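Local coordinates for E3 ubiquitin-protein ligase TRIM65 (Homo sapiens, PDB 7JL4), which works as an E3 ubiquitin ligase in innate immunity, autophagy and microRNA control, the part described here being its C-terminal PRY-SPRY (B30.2) domain, at residues A[82-86]-A[178-184]; A[22-26]-A[38-42]. All coordinates share one frame; numbering follows the deposited sequence.

Contact 1: residues A[82-86]-A[178-184]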
loop_
_atom_site.group_PDB
_atom_site.type_symbol
_atom_site.label_atom_id
_atom_site.label_comp_id
_atom_site.label_asym_id
_atom_site.label_seq_id
_atom_site.Cartn_x
_atom_site.Cartn_y
_atom_site.Cartn_z
ATOM N N HIS A 82 -0.700 10.300 8.419
ATOM C CA HIS A 82 0.621 9.876 7.977
ATOM C C HIS A 82 1.086 8.676 8.800
ATOM O O HIS A 82 0.439 8.260 9.764
ATOM C CB HIS A 82 1.629 11.017 8.106
ATOM C CG HIS A 82 1.758 11.531 9.508
ATOM N ND1 HIS A 82 2.352 10.794 10.510
ATOM C CD2 HIS A 82 1.322 12.671 10.085
ATOM C CE1 HIS A 82 2.300 11.476 11.643
ATOM N NE2 HIS A 82 1.682 12.619 11.411
ATOM N N SER A 83 2.280 8.185 8.452
ATOM C CA SER A 83 2.904 7.000 9.050
ATOM C C SER A 83 2.185 5.727 8.596
ATOM O O SER A 83 1.742 4.904 9.398
ATOM C CB SER A 83 2.972 7.099 10.568
ATOM O OG SER A 83 3.589 8.333 10.934
ATOM N N VAL A 84 2.053 5.595 7.280
ATOM C CA VAL A 84 1.636 4.364 6.629
ATOM C C VAL A 84 2.577 4.118 5.460
ATOM O O VAL A 84 3.209 5.046 4.940
ATOM C CB VAL A 84 0.159 4.433 6.153
ATOM C CG1 VAL A 84 -0.768 4.709 7.343
ATOM C CG2 VAL A 84 -0.019 5.511 5.104
ATOM N N THR A 85 2.663 2.851 5.029
ATOM C CA THR A 85 3.453 2.488 3.856
ATOM C C THR A 85 2.566 1.693 2.913
ATOM O O THR A 85 1.844 0.795 3.354
ATOM C CB THR A 85 4.690 1.644 4.196
ATOM O OG1 THR A 85 5.530 2.350 5.109
ATOM C CG2 THR A 85 5.512 1.313 2.909
ATOM N N LEU A 86 2.616 2.037 1.631
ATOM C CA LEU A 86 1.845 1.369 0.584
ATOM C C LEU A 86 2.826 0.741 -0.390
ATOM O O LEU A 86 3.721 1.429 -0.891
ATOM C CB LEU A 86 0.969 2.377 -0.181
ATOM C CG LEU A 86 -0.226 3.122 0.427
ATOM C CD1 LEU A 86 0.182 4.028 1.566
ATOM C CD2 LEU A 86 -0.767 3.993 -0.686
ATOM N N PHE A 178 0.949 -3.427 3.019
ATOM C CA PHE A 178 0.832 -2.143 3.711
ATOM C C PHE A 178 1.408 -2.228 5.121
ATOM O O PHE A 178 1.308 -3.264 5.777
ATOM C CB PHE A 178 -0.643 -1.729 3.779
ATOM C CG PHE A 178 -1.289 -1.629 2.428
ATOM C CD1 PHE A 178 -1.201 -0.452 1.701
ATOM C CD2 PHE A 178 -1.944 -2.718 1.875
ATOM C CE1 PHE A 178 -1.765 -0.341 0.447
ATOM C CE2 PHE A 178 -2.514 -2.635 0.606
ATOM C CZ PHE A 178 -2.416 -1.432 -0.116
ATOM N N TRP A 179 1.963 -1.105 5.600
ATOM C CA TRP A 179 2.440 -0.950 6.968
ATOM C C TRP A 179 1.678 0.200 7.615
ATOM O O TRP A 179 1.402 1.215 6.961
ATOM C CB TRP A 179 3.930 -0.641 6.992
ATOM C CG TRP A 179 4.484 -0.265 8.346
ATOM C CD1 TRP A 179 4.934 -1.112 9.300
ATOM C CD2 TRP A 179 4.693 1.070 8.851
ATOM N NE1 TRP A 179 5.425 -0.382 10.397
ATOM C CE2 TRP A 179 5.272 0.956 10.133
ATOM C CE3 TRP A 179 4.438 2.349 8.339
ATOM C CZ2 TRP A 179 5.598 2.076 10.911
ATOM C CZ3 TRP A 179 4.758 3.461 9.109
ATOM C CH2 TRP A 179 5.331 3.311 10.382
ATOM N N LEU A 180 1.321 0.032 8.888
ATOM C CA LEU A 180 0.514 1.009 9.617
ATOM C C LEU A 180 1.068 1.212 11.015
ATOM O O LEU A 180 1.140 0.259 11.796
ATOM C CB LEU A 180 -0.944 0.558 9.741
ATOM C CG LEU A 180 -1.878 0.451 8.555
ATOM C CD1 LEU A 180 -1.627 -0.857 7.798
ATOM C CD2 LEU A 180 -3.300 0.534 9.107
ATOM N N LEU A 181 1.360 2.460 11.359
ATOM C CA LEU A 181 1.624 2.812 12.746
ATOM C C LEU A 181 0.364 2.587 13.588
ATOM O O LEU A 181 -0.745 2.505 13.067
ATOM C CB LEU A 181 2.066 4.266 12.831
ATOM C CG LEU A 181 2.823 4.598 14.113
ATOM C CD1 LEU A 181 4.019 3.686 14.174
ATOM C CD2 LEU A 181 3.226 6.051 14.118
ATOM N N GLU A 182 0.537 2.468 14.907
ATOM C CA GLU A 182 -0.629 2.328 15.777
ATOM C C GLU A 182 -1.549 3.536 15.628
ATOM O O GLU A 182 -1.086 4.680 15.575
ATOM C CB GLU A 182 -0.199 2.188 17.246
ATOM C CG GLU A 182 -1.344 2.197 18.252
ATOM C CD GLU A 182 -0.861 2.216 19.702
ATOM O OE1 GLU A 182 -1.415 2.988 20.517
ATOM O OE2 GLU A 182 0.079 1.457 20.023
ATOM N N GLY A 183 -2.866 3.278 15.580
ATOM C CA GLY A 183 -3.867 4.323 15.462
ATOM C C GLY A 183 -4.289 4.655 14.035
ATOM O O GLY A 183 -5.263 5.404 13.847
ATOM N N ARG A 184 -3.592 4.136 13.033
ATOM C CA ARG A 184 -3.875 4.508 11.657
ATOM C C ARG A 184 -4.925 3.575 11.076
ATOM O O ARG A 184 -5.003 2.402 11.443
ATOM C CB ARG A 184 -2.610 4.465 10.795
ATOM C CG ARG A 184 -1.810 5.767 10.812
ATOM C CD ARG A 184 -1.260 6.068 12.218
ATOM N NE ARG A 184 -0.434 7.274 12.219
ATOM C CZ ARG A 184 0.008 7.908 13.303
ATOM N NH1 ARG A 184 -0.300 7.492 14.528
ATOM N NH2 ARG A 184 0.748 8.994 13.149
#
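Thr85 and Trp179 face each other as an antiparallel hydrogen-bonded pair, with Thr85 N giving its hydrogen to Trp179 O at 2.8 Å and Trp179 N returning one to Thr85 O at 2.9 Å. The short segments 84-86 and 178-180 run almost exactly antiparallel. On the face carrying Thr85 and Trp179, the indole has its CG anti to the backbone N (chi1 172°), which brings its benzo ring back along the neighbouring strand: CE3 lies 3.4 Å from Thr85 OG1, and CZ3 sits near Ser83 O. The polar ends of this pair are satisfied beyond it, Thr85 OG1 by Asp103 and Trp179 NE1 by Thr102.

The densely packed side is the other face, where Val84, Leu86, Phe178 and Leu180 are all buried. Leu86 CG meets Phe178 CE1 at 3.8 Å, in the ring plane at its edge. Leu186, Leu140, Met142 and Val77 of the opposing sheet lie against this face, the layer-on-layer packing of the SPRY β-sandwich. Where strand 84-89 begins, a G1 beta bulge sets Ser83 and Val84 opposite the single residue Val116, Ser83 taking positive phi.

A nearly straight bond from Leu181 N to Ser83 O, 3.2 Å, leads from the strand pair into the looser side, a type II turn from Leu181 to Arg184 with Glu182 and Gly183 exposed. Arg184, partly exposed, swings back so that its NE reaches His82 O at 2.8 Å (N-H...O 174°), the oxygen lying in the guanidinium plane. NH1 holds Glu182 O within the turn, while Leu181 CD2 covers one guanidinium face. His82 CE1 lies 3.3 Å from Arg184 NH2, the two planes 62° apart, and His82 ND1 is hydrogen-bonded to Ser83 OG.

Contact 2: residues A[22-26]-A[38-42]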
loop_
_atom_site.group_PDB
_atom_site.type_symbol
_atom_site.label_atom_id
_atom_site.label_comp_id
_atom_site.label_asym_id
_atom_site.label_seq_id
_atom_site.Cartn_x
_atom_site.Cartn_y
_atom_site.Cartn_z
ATOM N N LEU A 22 -9.732 -3.939 -4.337
ATOM C CA LEU A 22 -8.900 -4.782 -3.486
ATOM C C LEU A 22 -9.577 -5.068 -2.149
ATOM O O LEU A 22 -10.424 -4.298 -1.679
ATOM C CB LEU A 22 -7.544 -4.110 -3.216
ATOM C CG LEU A 22 -6.682 -3.702 -4.413
ATOM C CD1 LEU A 22 -5.385 -3.091 -3.880
ATOM C CD2 LEU A 22 -6.443 -4.858 -5.382
ATOM N N THR A 23 -9.183 -6.189 -1.531
ATOM C CA THR A 23 -9.599 -6.522 -0.165
ATOM C C THR A 23 -8.395 -7.027 0.619
ATOM O O THR A 23 -7.478 -7.622 0.049
ATOM C CB THR A 23 -10.713 -7.579 -0.126
ATOM O OG1 THR A 23 -10.300 -8.742 -0.848
ATOM C CG2 THR A 23 -12.000 -7.051 -0.742
ATOM N N PHE A 24 -8.395 -6.787 1.930
ATOM C CA PHE A 24 -7.307 -7.285 2.769
ATOM C C PHE A 24 -7.426 -8.794 2.984
ATOM O O PHE A 24 -8.510 -9.379 2.891
ATOM C CB PHE A 24 -7.290 -6.548 4.115
ATOM C CG PHE A 24 -6.945 -5.094 3.988
ATOM C CD1 PHE A 24 -5.672 -4.704 3.584
ATOM C CD2 PHE A 24 -7.890 -4.114 4.258
ATOM C CE1 PHE A 24 -5.342 -3.338 3.470
ATOM C CE2 PHE A 24 -7.570 -2.756 4.168
ATOM C CZ PHE A 24 -6.296 -2.366 3.756
ATOM N N ASP A 25 -6.277 -9.433 3.219
ATOM C CA ASP A 25 -6.204 -10.851 3.534
ATOM C C ASP A 25 -6.142 -10.986 5.045
ATOM O O ASP A 25 -5.106 -10.653 5.640
ATOM C CB ASP A 25 -4.963 -11.469 2.878
ATOM C CG ASP A 25 -4.673 -12.890 3.336
ATOM O OD1 ASP A 25 -5.466 -13.481 4.105
ATOM O OD2 ASP A 25 -3.602 -13.417 2.935
ATOM N N PRO A 26 -7.214 -11.438 5.706
ATOM C CA PRO A 26 -7.203 -11.520 7.186
ATOM C C PRO A 26 -6.206 -12.513 7.755
ATOM O O PRO A 26 -5.799 -12.349 8.911
ATOM C CB PRO A 26 -8.647 -11.931 7.535
ATOM C CG PRO A 26 -9.258 -12.443 6.238
ATOM C CD PRO A 26 -8.524 -11.789 5.114
ATOM N N GLN A 38 -16.259 -5.392 5.066
ATOM C CA GLN A 38 -16.049 -6.508 4.146
ATOM C C GLN A 38 -14.586 -6.583 3.720
ATOM O O GLN A 38 -14.268 -6.822 2.546
ATOM C CB GLN A 38 -16.968 -6.401 2.924
ATOM C CG GLN A 38 -18.448 -6.421 3.257
ATOM C CD GLN A 38 -18.961 -5.073 3.734
ATOM O OE1 GLN A 38 -18.658 -4.036 3.140
ATOM N NE2 GLN A 38 -19.736 -5.081 4.819
ATOM N N ASP A 39 -13.695 -6.340 4.683
ATOM C CA ASP A 39 -12.242 -6.427 4.529
ATOM C C ASP A 39 -11.696 -5.387 3.559
ATOM O O ASP A 39 -10.621 -5.567 2.983
ATOM C CB ASP A 39 -11.823 -7.855 4.136
ATOM C CG ASP A 39 -12.081 -8.866 5.259
ATOM O OD1 ASP A 39 -11.983 -8.477 6.454
ATOM O OD2 ASP A 39 -12.423 -10.037 4.968
ATOM N N GLN A 40 -12.408 -4.265 3.402
ATOM C CA GLN A 40 -11.875 -3.125 2.664
ATOM C C GLN A 40 -11.148 -2.122 3.546
ATOM O O GLN A 40 -10.528 -1.201 3.015
ATOM C CB GLN A 40 -12.994 -2.377 1.925
ATOM C CG GLN A 40 -13.795 -3.297 0.957
ATOM C CD GLN A 40 -15.098 -2.679 0.514
ATOM O OE1 GLN A 40 -15.293 -1.459 0.584
ATOM N NE2 GLN A 40 -16.021 -3.527 0.083
ATOM N N GLN A 41 -11.243 -2.251 4.865
ATOM C CA GLN A 41 -10.681 -1.266 5.778
ATOM C C GLN A 41 -9.958 -1.986 6.908
ATOM O O GLN A 41 -10.399 -3.050 7.357
ATOM C CB GLN A 41 -11.806 -0.364 6.306
ATOM C CG GLN A 41 -11.382 0.727 7.256
ATOM C CD GLN A 41 -12.516 1.665 7.599
ATOM O OE1 GLN A 41 -13.119 1.564 8.666
ATOM N NE2 GLN A 41 -12.809 2.592 6.696
ATOM N N VAL A 42 -8.848 -1.410 7.367
ATOM C CA VAL A 42 -8.054 -1.975 8.455
ATOM C C VAL A 42 -7.572 -0.841 9.364
ATOM O O VAL A 42 -7.265 0.260 8.890
ATOM C CB VAL A 42 -6.877 -2.809 7.896
ATOM C CG1 VAL A 42 -5.849 -1.918 7.207
ATOM C CG2 VAL A 42 -6.216 -3.632 8.998
#
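Phe24, Asp39 and Thr23 carry most of the surface buried between 22-26 and 38-42, and they meet at one backbone oxygen. Phe24 N donates to Asp39 O at 2.7 Å with an N-H...O angle of 171°, a short and nearly straight bond. The same oxygen receives a CA-H...O contact from Thr23 CA at 3.4 Å and lies 3.3 Å from Phe24 CD2, so three groups of the 22-26 segment converge on it.

The Phe24 side chain has CG beside its own backbone N and anti to the carbonyl carbon (chi1 -66°), a setting that carries the ring along 38-42 towards Val42. There Val42 CG1 stands over one ring face, 3.9 Å from the centroid and 28° off the normal, a CH-pi contact; Phe24 CZ is the ring atom nearest that methyl, at 3.5 Å. Leu35 and Leu188 also touch the ring, placing it against the seven-strand sheet of the PRY-SPRY sandwich. At Phe24, an alanine here is likely to open a gap beneath Val42 CG1 and leave that methyl without its aromatic face.

Asp39 directs its CB towards the 22-26 segment, 3.9 Å from Phe24 O, while Thr23 meets it through their beta carbons. A classic beta bulge, Gln40 and Gln41 opposite Ser36, opens strand 41-44. The chemistry is thus divided: one directional backbone bond ties Phe24 to Asp39, with backbone bonds of Thr23 to Ala65 and Asp25 to Gln63 as further ties on the loop, whereas the ring is held by apolar contact, CH-pi to Val42 among it.

Both segments of contact 2 precede those of contact 1 in the chain, and the two centres are about 15 Å apart within the same B30.2/SPRY domain. Contact 1 lies within the six-strand sheet, joining neighbouring strands 84-89 and 175-180, whereas the loop of contact 2, which follows helix 10-15, runs between that sheet's edge strand 61-63 and strand 41-44 of the seven-strand sheet. The contacts meet directly, with Phe178 CD2 3.8 Å from Phe24 CE1 and Leu180 CD2 4.0 Å from Val42 O. Strand 185-188, next to 41-44, touches side chains of both. The N-terminal portion is therefore packed into the same interior as the later strands, as one continuous sandwich core.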